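Local coordinates for protein SSD1 (Saccharomyces cerevisiae S288C, PDB 7AM1), which binds mRNA untranslated regions as a non-enzymatic RNase II family member that represses translation, and is implicated in control of the G1 phase, at residues Q219-T224 with K255-I260; R320-L325 with A706-E711; S587-I592 with F599-A604. All blocks are in the same frame, centred on the assembly; numbering follows the deposited sequence.

Contact 1. Residues Q219-T224 with K255-I260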
loop_
_atom_site.group_PDB
_atom_site.type_symbol
_atom_site.label_atom_id
_atom_site.label_comp_id
_atom_site.label_asym_id
_atom_site.label_seq_id
_atom_site.Cartn_x
_atom_site.Cartn_y
_atom_site.Cartn_z
ATOM N N GLN A 219 4.509 -19.843 -3.093
ATOM C CA GLN A 219 4.545 -18.470 -3.578
ATOM C C GLN A 219 4.871 -18.457 -5.067
ATOM O O GLN A 219 5.622 -19.298 -5.569
ATOM C CB GLN A 219 5.581 -17.654 -2.803
ATOM C CG GLN A 219 5.238 -17.432 -1.338
ATOM C CD GLN A 219 6.285 -16.608 -0.609
ATOM O OE1 GLN A 219 6.693 -15.542 -1.071
ATOM N NE2 GLN A 219 6.720 -17.100 0.545
ATOM N N LEU A 220 4.275 -17.504 -5.782
ATOM C CA LEU A 220 4.450 -17.375 -7.221
ATOM C C LEU A 220 5.134 -16.054 -7.538
ATOM O O LEU A 220 5.015 -15.077 -6.789
ATOM C CB LEU A 220 3.107 -17.438 -7.960
ATOM C CG LEU A 220 2.249 -18.673 -7.688
ATOM C CD1 LEU A 220 0.861 -18.511 -8.293
ATOM C CD2 LEU A 220 2.936 -19.919 -8.225
ATOM N N PHE A 221 5.855 -16.037 -8.659
ATOM C CA PHE A 221 6.607 -14.871 -9.099
ATOM C C PHE A 221 6.423 -14.690 -10.595
ATOM O O PHE A 221 6.664 -15.621 -11.367
ATOM C CB PHE A 221 8.101 -15.019 -8.790
ATOM C CG PHE A 221 8.389 -15.354 -7.361
ATOM C CD1 PHE A 221 8.294 -14.390 -6.379
ATOM C CD2 PHE A 221 8.762 -16.640 -7.004
ATOM C CE1 PHE A 221 8.563 -14.700 -5.059
ATOM C CE2 PHE A 221 9.028 -16.954 -5.687
ATOM C CZ PHE A 221 8.924 -15.981 -4.713
ATOM N N SER A 222 6.007 -13.499 -10.999
ATOM C CA SER A 222 5.930 -13.155 -12.410
ATOM C C SER A 222 7.256 -12.551 -12.854
ATOM O O SER A 222 7.977 -11.939 -12.059
ATOM C CB SER A 222 4.795 -12.169 -12.662
ATOM O OG SER A 222 5.046 -10.955 -11.980
ATOM N N GLY A 223 7.581 -12.736 -14.128
ATOM C CA GLY A 223 8.835 -12.231 -14.645
ATOM C C GLY A 223 9.110 -12.752 -16.042
ATOM O O GLY A 223 8.236 -13.316 -16.706
ATOM N N THR A 224 10.352 -12.559 -16.466
ATOM C CA THR A 224 10.775 -12.892 -17.815
ATOM C C THR A 224 11.835 -13.981 -17.761
ATOM O O THR A 224 12.480 -14.198 -16.733
ATOM C CB THR A 224 11.330 -11.662 -18.530
ATOM O OG1 THR A 224 12.379 -11.097 -17.737
ATOM C CG2 THR A 224 10.234 -10.626 -18.716
ATOM N N LYS A 255 11.815 -7.114 -7.514
ATOM C CA LYS A 255 13.261 -7.000 -7.372
ATOM C C LYS A 255 13.764 -7.450 -6.006
ATOM O O LYS A 255 14.982 -7.500 -5.805
ATOM C CB LYS A 255 13.696 -5.557 -7.630
ATOM C CG LYS A 255 13.390 -5.056 -9.037
ATOM C CD LYS A 255 14.366 -5.620 -10.052
ATOM N N LYS A 256 12.876 -7.773 -5.070
ATOM C CA LYS A 256 13.309 -8.365 -3.812
ATOM C C LYS A 256 13.520 -9.868 -3.923
ATOM O O LYS A 256 13.915 -10.499 -2.936
ATOM C CB LYS A 256 12.305 -8.053 -2.703
ATOM C CG LYS A 256 12.156 -6.562 -2.415
ATOM C CD LYS A 256 11.267 -6.331 -1.202
ATOM C CE LYS A 256 9.807 -6.314 -1.600
ATOM N NZ LYS A 256 9.281 -7.697 -1.726
ATOM N N VAL A 257 13.281 -10.438 -5.093
ATOM C CA VAL A 257 13.420 -11.870 -5.338
ATOM C C VAL A 257 14.642 -12.059 -6.232
ATOM O O VAL A 257 14.737 -11.396 -7.269
ATOM C CB VAL A 257 12.167 -12.462 -6.009
ATOM C CG1 VAL A 257 12.282 -13.981 -6.106
ATOM C CG2 VAL A 257 10.901 -12.064 -5.253
ATOM N N PRO A 258 15.583 -12.925 -5.871
ATOM C CA PRO A 258 16.766 -13.103 -6.718
ATOM C C PRO A 258 16.403 -13.782 -8.028
ATOM O O PRO A 258 15.322 -14.358 -8.186
ATOM C CB PRO A 258 17.686 -13.990 -5.867
ATOM C CG PRO A 258 16.762 -14.743 -4.979
ATOM C CD PRO A 258 15.593 -13.830 -4.706
ATOM N N LEU A 259 17.331 -13.699 -8.981
ATOM C CA LEU A 259 17.216 -14.498 -10.190
ATOM C C LEU A 259 17.047 -15.962 -9.810
ATOM O O LEU A 259 17.658 -16.447 -8.853
ATOM C CB LEU A 259 18.451 -14.332 -11.080
ATOM C CG LEU A 259 18.656 -12.974 -11.749
ATOM C CD1 LEU A 259 19.996 -12.950 -12.492
ATOM C CD2 LEU A 259 17.504 -12.643 -12.686
ATOM N N ILE A 260 16.204 -16.662 -10.558
ATOM C CA ILE A 260 15.893 -18.061 -10.298
ATOM C C ILE A 260 16.418 -18.888 -11.460
ATOM O O ILE A 260 16.130 -18.586 -12.625
ATOM C CB ILE A 260 14.384 -18.288 -10.107
ATOM C CG1 ILE A 260 13.849 -17.408 -8.974
ATOM C CG2 ILE A 260 14.119 -19.763 -9.837
ATOM C CD1 ILE A 260 12.325 -17.350 -8.891
#
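Phe221 presents one ring face to Val257, whose CG1 methyl sits 4.0 Å from the centroid of the Phe221 ring and only 13° off the ring normal, a CH-pi contact made over the face. The methyl is shifted slightly toward the rim. The second branch sits farther out: Val257 CG2 comes to 3.5 Å from Phe221 CE1, so both valine methyls bear on the same side of the ring, CG1 over the face and CG2 out past CD1 and CE1. A chi1 of -174° at Val257, which puts CG1 trans to the backbone N and CG2 trans to the carbonyl carbon, turns the two branches to the phenylalanine together. Ile260 CD1 lies 4.1 Å from Phe221 CD2, para to CE1 on the ring; that methyl arrives obliquely, and the two side chains run at about a right angle. The junction is purely apolar, and both Phe221 and Ile260 also touch Ile287 on strand 281-289. Backbone pairing holds the pieces around it, Phe221 bonding to Ala285 and Ile260 to Phe250. An aromatic from the central strand 221-226, met by Val257 of the loop before strand 260-263 and by Ile260 at that strand's start, is consistent with the hydrophobic interior of a five-stranded OB fold, here the second cold-shock domain of this RNase II relative.

Contact 2. Residues R320-L325 with A706-E711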
loop_
_atom_site.group_PDB
_atom_site.type_symbol
_atom_site.label_atom_id
_atom_site.label_comp_id
_atom_site.label_asym_id
_atom_site.label_seq_id
_atom_site.Cartn_x
_atom_site.Cartn_y
_atom_site.Cartn_z
ATOM N N ARG A 320 -1.177 -12.854 -10.349
ATOM C CA ARG A 320 -0.379 -14.052 -10.107
ATOM C C ARG A 320 0.849 -13.741 -9.264
ATOM O O ARG A 320 1.226 -14.527 -8.386
ATOM C CB ARG A 320 0.085 -14.682 -11.418
ATOM C CG ARG A 320 -0.961 -15.055 -12.440
ATOM C CD ARG A 320 -1.753 -16.272 -12.048
ATOM N NE ARG A 320 -2.883 -16.450 -12.953
ATOM C CZ ARG A 320 -2.797 -17.065 -14.132
ATOM N NH1 ARG A 320 -1.640 -17.574 -14.536
ATOM N NH2 ARG A 320 -3.865 -17.186 -14.904
ATOM N N ASP A 321 1.523 -12.623 -9.555
ATOM C CA ASP A 321 2.702 -12.255 -8.785
ATOM C C ASP A 321 2.355 -12.076 -7.322
ATOM O O ASP A 321 3.208 -12.268 -6.448
ATOM C CB ASP A 321 3.320 -10.972 -9.331
ATOM C CG ASP A 321 4.699 -10.705 -8.760
ATOM O OD1 ASP A 321 5.530 -11.643 -8.724
ATOM O OD2 ASP A 321 4.962 -9.547 -8.369
ATOM N N ASN A 322 1.117 -11.683 -7.038
ATOM C CA ASN A 322 0.629 -11.568 -5.676
ATOM C C ASN A 322 -0.208 -12.770 -5.248
ATOM O O ASN A 322 -1.018 -12.654 -4.323
ATOM C CB ASN A 322 -0.138 -10.258 -5.531
ATOM C CG ASN A 322 0.784 -9.056 -5.602
ATOM O OD1 ASN A 322 1.529 -8.782 -4.663
ATOM N ND2 ASN A 322 0.759 -8.351 -6.725
ATOM N N ASN A 323 -0.043 -13.916 -5.916
ATOM C CA ASN A 323 -0.505 -15.213 -5.410
ATOM C C ASN A 323 -2.018 -15.376 -5.473
ATOM O O ASN A 323 -2.594 -16.158 -4.712
ATOM C CB ASN A 323 -0.007 -15.443 -3.983
ATOM C CG ASN A 323 1.498 -15.364 -3.882
ATOM O OD1 ASN A 323 2.196 -16.250 -4.367
ATOM N ND2 ASN A 323 2.009 -14.272 -3.321
ATOM N N PHE A 324 -2.672 -14.665 -6.383
ATOM C CA PHE A 324 -4.107 -14.814 -6.612
ATOM C C PHE A 324 -4.295 -15.579 -7.919
ATOM O O PHE A 324 -4.134 -15.018 -9.007
ATOM C CB PHE A 324 -4.798 -13.452 -6.642
ATOM C CG PHE A 324 -4.736 -12.717 -5.331
ATOM C CD1 PHE A 324 -5.604 -13.036 -4.301
ATOM C CD2 PHE A 324 -3.807 -11.712 -5.128
ATOM C CE1 PHE A 324 -5.548 -12.367 -3.090
ATOM C CE2 PHE A 324 -3.744 -11.042 -3.920
ATOM C CZ PHE A 324 -4.616 -11.373 -2.898
ATOM N N LEU A 325 -4.615 -16.870 -7.807
ATOM C CA LEU A 325 -4.975 -17.657 -8.980
ATOM C C LEU A 325 -6.449 -17.502 -9.329
ATOM O O LEU A 325 -6.820 -17.617 -10.501
ATOM C CB LEU A 325 -4.648 -19.132 -8.749
ATOM C CG LEU A 325 -3.170 -19.475 -8.574
ATOM C CD1 LEU A 325 -3.014 -20.968 -8.355
ATOM C CD2 LEU A 325 -2.360 -19.021 -9.776
ATOM N N ALA A 706 -2.948 -8.418 -1.545
ATOM C CA ALA A 706 -4.056 -7.672 -2.137
ATOM C C ALA A 706 -3.752 -6.182 -2.167
ATOM O O ALA A 706 -4.135 -5.478 -3.107
ATOM C CB ALA A 706 -5.354 -7.931 -1.368
ATOM N N TYR A 707 -3.088 -5.679 -1.125
ATOM C CA TYR A 707 -2.639 -4.290 -1.107
ATOM C C TYR A 707 -1.636 -4.027 -2.223
ATOM O O TYR A 707 -1.764 -3.056 -2.977
ATOM C CB TYR A 707 -2.029 -3.988 0.263
ATOM C CG TYR A 707 -1.230 -2.711 0.364
ATOM C CD1 TYR A 707 -1.860 -1.484 0.486
ATOM C CD2 TYR A 707 0.158 -2.738 0.373
ATOM C CE1 TYR A 707 -1.130 -0.311 0.592
ATOM C CE2 TYR A 707 0.896 -1.571 0.479
ATOM C CZ TYR A 707 0.246 -0.362 0.594
ATOM O OH TYR A 707 0.969 0.800 0.708
ATOM N N GLN A 708 -0.630 -4.891 -2.349
ATOM C CA GLN A 708 0.371 -4.700 -3.393
ATOM C C GLN A 708 -0.268 -4.733 -4.775
ATOM O O GLN A 708 0.066 -3.916 -5.642
ATOM C CB GLN A 708 1.455 -5.769 -3.269
ATOM C CG GLN A 708 2.257 -5.652 -1.978
ATOM C CD GLN A 708 3.232 -6.798 -1.747
ATOM O OE1 GLN A 708 4.167 -6.665 -0.959
ATOM N NE2 GLN A 708 3.013 -7.928 -2.419
ATOM N N ALA A 709 -1.195 -5.668 -4.998
ATOM C CA ALA A 709 -1.883 -5.734 -6.280
ATOM C C ALA A 709 -2.634 -4.442 -6.562
ATOM O O ALA A 709 -2.577 -3.911 -7.678
ATOM C CB ALA A 709 -2.843 -6.925 -6.298
ATOM N N GLN A 710 -3.324 -3.904 -5.554
ATOM C CA GLN A 710 -4.105 -2.692 -5.764
ATOM C C GLN A 710 -3.211 -1.533 -6.190
ATOM O O GLN A 710 -3.492 -0.854 -7.183
ATOM C CB GLN A 710 -4.895 -2.352 -4.498
ATOM C CG GLN A 710 -5.533 -0.965 -4.520
ATOM C CD GLN A 710 -6.545 -0.773 -3.404
ATOM O OE1 GLN A 710 -6.406 0.113 -2.558
ATOM N NE2 GLN A 710 -7.580 -1.600 -3.407
ATOM N N GLU A 711 -2.101 -1.317 -5.479
ATOM C CA GLU A 711 -1.230 -0.195 -5.821
ATOM C C GLU A 711 -0.493 -0.426 -7.135
ATOM O O GLU A 711 -0.229 0.530 -7.871
ATOM C CB GLU A 711 -0.243 0.061 -4.683
ATOM C CG GLU A 711 -0.950 0.529 -3.410
ATOM C CD GLU A 711 -0.257 1.688 -2.713
ATOM O OE1 GLU A 711 0.970 1.854 -2.896
ATOM O OE2 GLU A 711 -0.948 2.434 -1.984
#
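Asn322 and Gln708 meet amide to amide with unusual directness: NE2 of Gln708 donates to OD1 of Asn322 over 2.8 Å, and the donor stands nearly in line with the asparagine C=O bond, at a C=O...N angle of 173°. The acceptor lies close to the amide plane of Gln708, whereas the two amide planes are turned 60° from each other. Asn322 carries CG beside its backbone N and anti to the carbonyl carbon (chi1 -70°), which sends the amide to the helix. The same oxygen also rests on the glutamine stem, 3.3 Å separating Asn322 OD1 from Gln708 CB. The asparagine amide is buried yet well supplied, because its ND2 bonds to Ile318 O and Gln712 OE1; partners at both ends fix which way round the group sits. ND2 of Asn322 additionally packs 3.9 Å from Ala709 CB.

Phe324 makes the second, apolar half of the contact. It addresses the helix edge-on: the backbone N of Ala706 lies near the ring plane, 3.6 Å from Phe324 CE2, while Phe324 CZ touches Ala706 CB at 3.8 Å. Between the two side chains the chain leaves helix 311-321 through a Schellman motif, in which Asn323 has positive phi; Asn323 N bonds to Arg320 O, and Phe324 N to Leu319 O. The cold-shock domain helix thus terminates against the long helix 689-725, whose Lys702 and Cys705 also touch Phe324, and Val420 of strand 420-421 packs on Phe324, Ala706 and Ala709.

Contact 3. Residues S587-I592 with F599-A604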
loop_
_atom_site.group_PDB
_atom_site.type_symbol
_atom_site.label_atom_id
_atom_site.label_comp_id
_atom_site.label_asym_id
_atom_site.label_seq_id
_atom_site.Cartn_x
_atom_site.Cartn_y
_atom_site.Cartn_z
ATOM N N SER A 587 14.724 9.553 12.600
ATOM C CA SER A 587 14.934 10.144 11.282
ATOM C C SER A 587 13.756 11.028 10.895
ATOM O O SER A 587 13.939 12.146 10.399
ATOM C CB SER A 587 15.139 9.045 10.240
ATOM O OG SER A 587 16.211 8.194 10.602
ATOM N N PHE A 588 12.536 10.533 11.112
ATOM C CA PHE A 588 11.341 11.315 10.816
ATOM C C PHE A 588 11.338 12.621 11.597
ATOM O O PHE A 588 11.030 13.687 11.050
ATOM C CB PHE A 588 10.090 10.494 11.134
ATOM C CG PHE A 588 8.815 11.281 11.057
ATOM C CD1 PHE A 588 8.219 11.538 9.837
ATOM C CD2 PHE A 588 8.211 11.761 12.206
ATOM C CE1 PHE A 588 7.043 12.266 9.761
ATOM C CE2 PHE A 588 7.032 12.490 12.137
ATOM C CZ PHE A 588 6.451 12.743 10.912
ATOM N N ARG A 589 11.660 12.553 12.890
ATOM C CA ARG A 589 11.672 13.756 13.712
ATOM C C ARG A 589 12.698 14.759 13.201
ATOM O O ARG A 589 12.421 15.962 13.139
ATOM C CB ARG A 589 11.957 13.388 15.167
ATOM C CG ARG A 589 11.822 14.557 16.117
ATOM C CD ARG A 589 11.970 14.135 17.573
ATOM N NE ARG A 589 11.892 15.291 18.461
ATOM C CZ ARG A 589 10.755 15.863 18.852
ATOM N NH1 ARG A 589 9.588 15.387 18.437
ATOM N NH2 ARG A 589 10.787 16.917 19.657
ATOM N N LYS A 590 13.892 14.288 12.836
ATOM C CA LYS A 590 14.902 15.192 12.297
ATOM C C LYS A 590 14.399 15.886 11.039
ATOM O O LYS A 590 14.628 17.086 10.848
ATOM C CB LYS A 590 16.194 14.431 12.005
ATOM C CG LYS A 590 16.847 13.839 13.239
ATOM N N LYS A 591 13.703 15.149 10.170
ATOM C CA LYS A 591 13.194 15.744 8.939
ATOM C C LYS A 591 12.222 16.880 9.240
ATOM O O LYS A 591 12.379 17.997 8.732
ATOM C CB LYS A 591 12.525 14.671 8.077
ATOM C CG LYS A 591 13.492 13.679 7.449
ATOM C CD LYS A 591 12.751 12.504 6.825
ATOM C CE LYS A 591 13.709 11.498 6.209
ATOM N NZ LYS A 591 12.982 10.378 5.546
ATOM N N ILE A 592 11.205 16.615 10.063
ATOM C CA ILE A 592 10.196 17.639 10.315
ATOM C C ILE A 592 10.789 18.802 11.099
ATOM O O ILE A 592 10.308 19.939 10.998
ATOM C CB ILE A 592 8.977 17.038 11.037
ATOM C CG1 ILE A 592 9.359 16.519 12.422
ATOM C CG2 ILE A 592 8.385 15.919 10.199
ATOM C CD1 ILE A 592 8.169 16.089 13.249
ATOM N N PHE A 599 6.852 19.684 16.893
ATOM C CA PHE A 599 5.795 19.108 17.707
ATOM C C PHE A 599 6.216 17.741 18.241
ATOM O O PHE A 599 7.159 17.110 17.753
ATOM C CB PHE A 599 4.485 18.994 16.918
ATOM C CG PHE A 599 4.589 18.196 15.650
ATOM C CD1 PHE A 599 4.648 16.813 15.682
ATOM C CD2 PHE A 599 4.591 18.830 14.421
ATOM C CE1 PHE A 599 4.731 16.082 14.514
ATOM C CE2 PHE A 599 4.673 18.103 13.251
ATOM C CZ PHE A 599 4.744 16.726 13.298
ATOM N N ASP A 600 5.488 17.285 19.257
ATOM C CA ASP A 600 5.844 16.064 19.966
ATOM C C ASP A 600 5.560 14.840 19.103
ATOM O O ASP A 600 4.498 14.735 18.483
ATOM C CB ASP A 600 5.064 15.983 21.281
ATOM C CG ASP A 600 5.300 14.681 22.030
ATOM O OD1 ASP A 600 6.269 13.962 21.704
ATOM O OD2 ASP A 600 4.505 14.374 22.945
ATOM N N THR A 601 6.521 13.915 19.063
ATOM C CA THR A 601 6.399 12.683 18.292
ATOM C C THR A 601 6.509 11.442 19.172
ATOM O O THR A 601 6.633 10.331 18.644
ATOM C CB THR A 601 7.467 12.621 17.190
ATOM O OG1 THR A 601 8.775 12.598 17.780
ATOM C CG2 THR A 601 7.356 13.820 16.259
ATOM N N ASN A 602 6.456 11.601 20.498
ATOM C CA ASN A 602 6.649 10.489 21.421
ATOM C C ASN A 602 5.444 9.558 21.507
ATOM O O ASN A 602 5.588 8.433 22.002
ATOM C CB ASN A 602 6.975 11.028 22.817
ATOM N N THR A 603 4.268 10.000 21.064
ATOM C CA THR A 603 3.074 9.166 21.043
ATOM C C THR A 603 2.330 9.396 19.734
ATOM O O THR A 603 2.399 10.482 19.151
ATOM C CB THR A 603 2.120 9.463 22.212
ATOM O OG1 THR A 603 1.683 10.826 22.141
ATOM C CG2 THR A 603 2.802 9.213 23.550
ATOM N N ALA A 604 1.619 8.363 19.276
ATOM C CA ALA A 604 0.731 8.533 18.132
ATOM C C ALA A 604 -0.201 9.715 18.351
ATOM O O ALA A 604 -0.467 10.495 17.428
ATOM C CB ALA A 604 -0.081 7.259 17.900
#
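Arg589 reaches Thr601 and Phe599 with a single nitrogen, NH1, which donates to Thr601 OG1 over 3.0 Å and to the backbone O of Phe599 over 3.1 Å. Both bonds are bent, with N-H...O angles of 140° and 135°, and both acceptors stand somewhat tilted from the guanidinium plane. The arginine gets there by stretching out: CG is trans to the backbone N (chi1 -173°), and the chain stays extended to NE and passes obliquely across the threonine, Arg589 CD lying 3.6 Å from Thr601 OG1. Asp600 OD1, 4.9 Å from Arg589 NH1, is not bonded to it but may add a favourable charge; that oxygen instead closes an Asx turn, accepting from Asn602 N at 2.7 Å. A leucine in place of Arg589 would probably leave Thr601 OG1 and the Phe599 carbonyl without this shared donor, and the loop less firmly tied to the helix.

Beneath the polar grip lies an apolar layer. Ile592 CD1 meets the far end of the Phe599 ring at an oblique approach, 3.5 Å from CZ of Phe599, and lies 3.9 Å from Thr601 CG2. The same threonine methyl faces the edge of the Phe588 ring. The loop so held joins helix 582-595 to helix 604-612, whose Leu607 packs on Phe588 and Thr601, while Ile623 of helix 617-629 touches both Phe588 and Ile592.

Overall arrangement
Contacts 1 and 2 are neighbours, their centres 14 Å apart, and they touch directly: Leu220 N bonds to Asn323 OD1 at 2.8 Å, and Ser222 N to Asp321 OD1 at 3.0 Å. The backbone flanking Phe221 is thereby tied to the helix end that meets helix 689-725. Contact 3 is a separate, local closure within the RNB domain, 36 Å from contact 1 and 33 Å from contact 2 between centres, with nearest atoms about 18 and 16 Å away. In sequence it is nested inside the long loop closed by contact 2. A pentaethylene glycol, probably from crystallisation, lies about 5 Å from the Gln708 side chain.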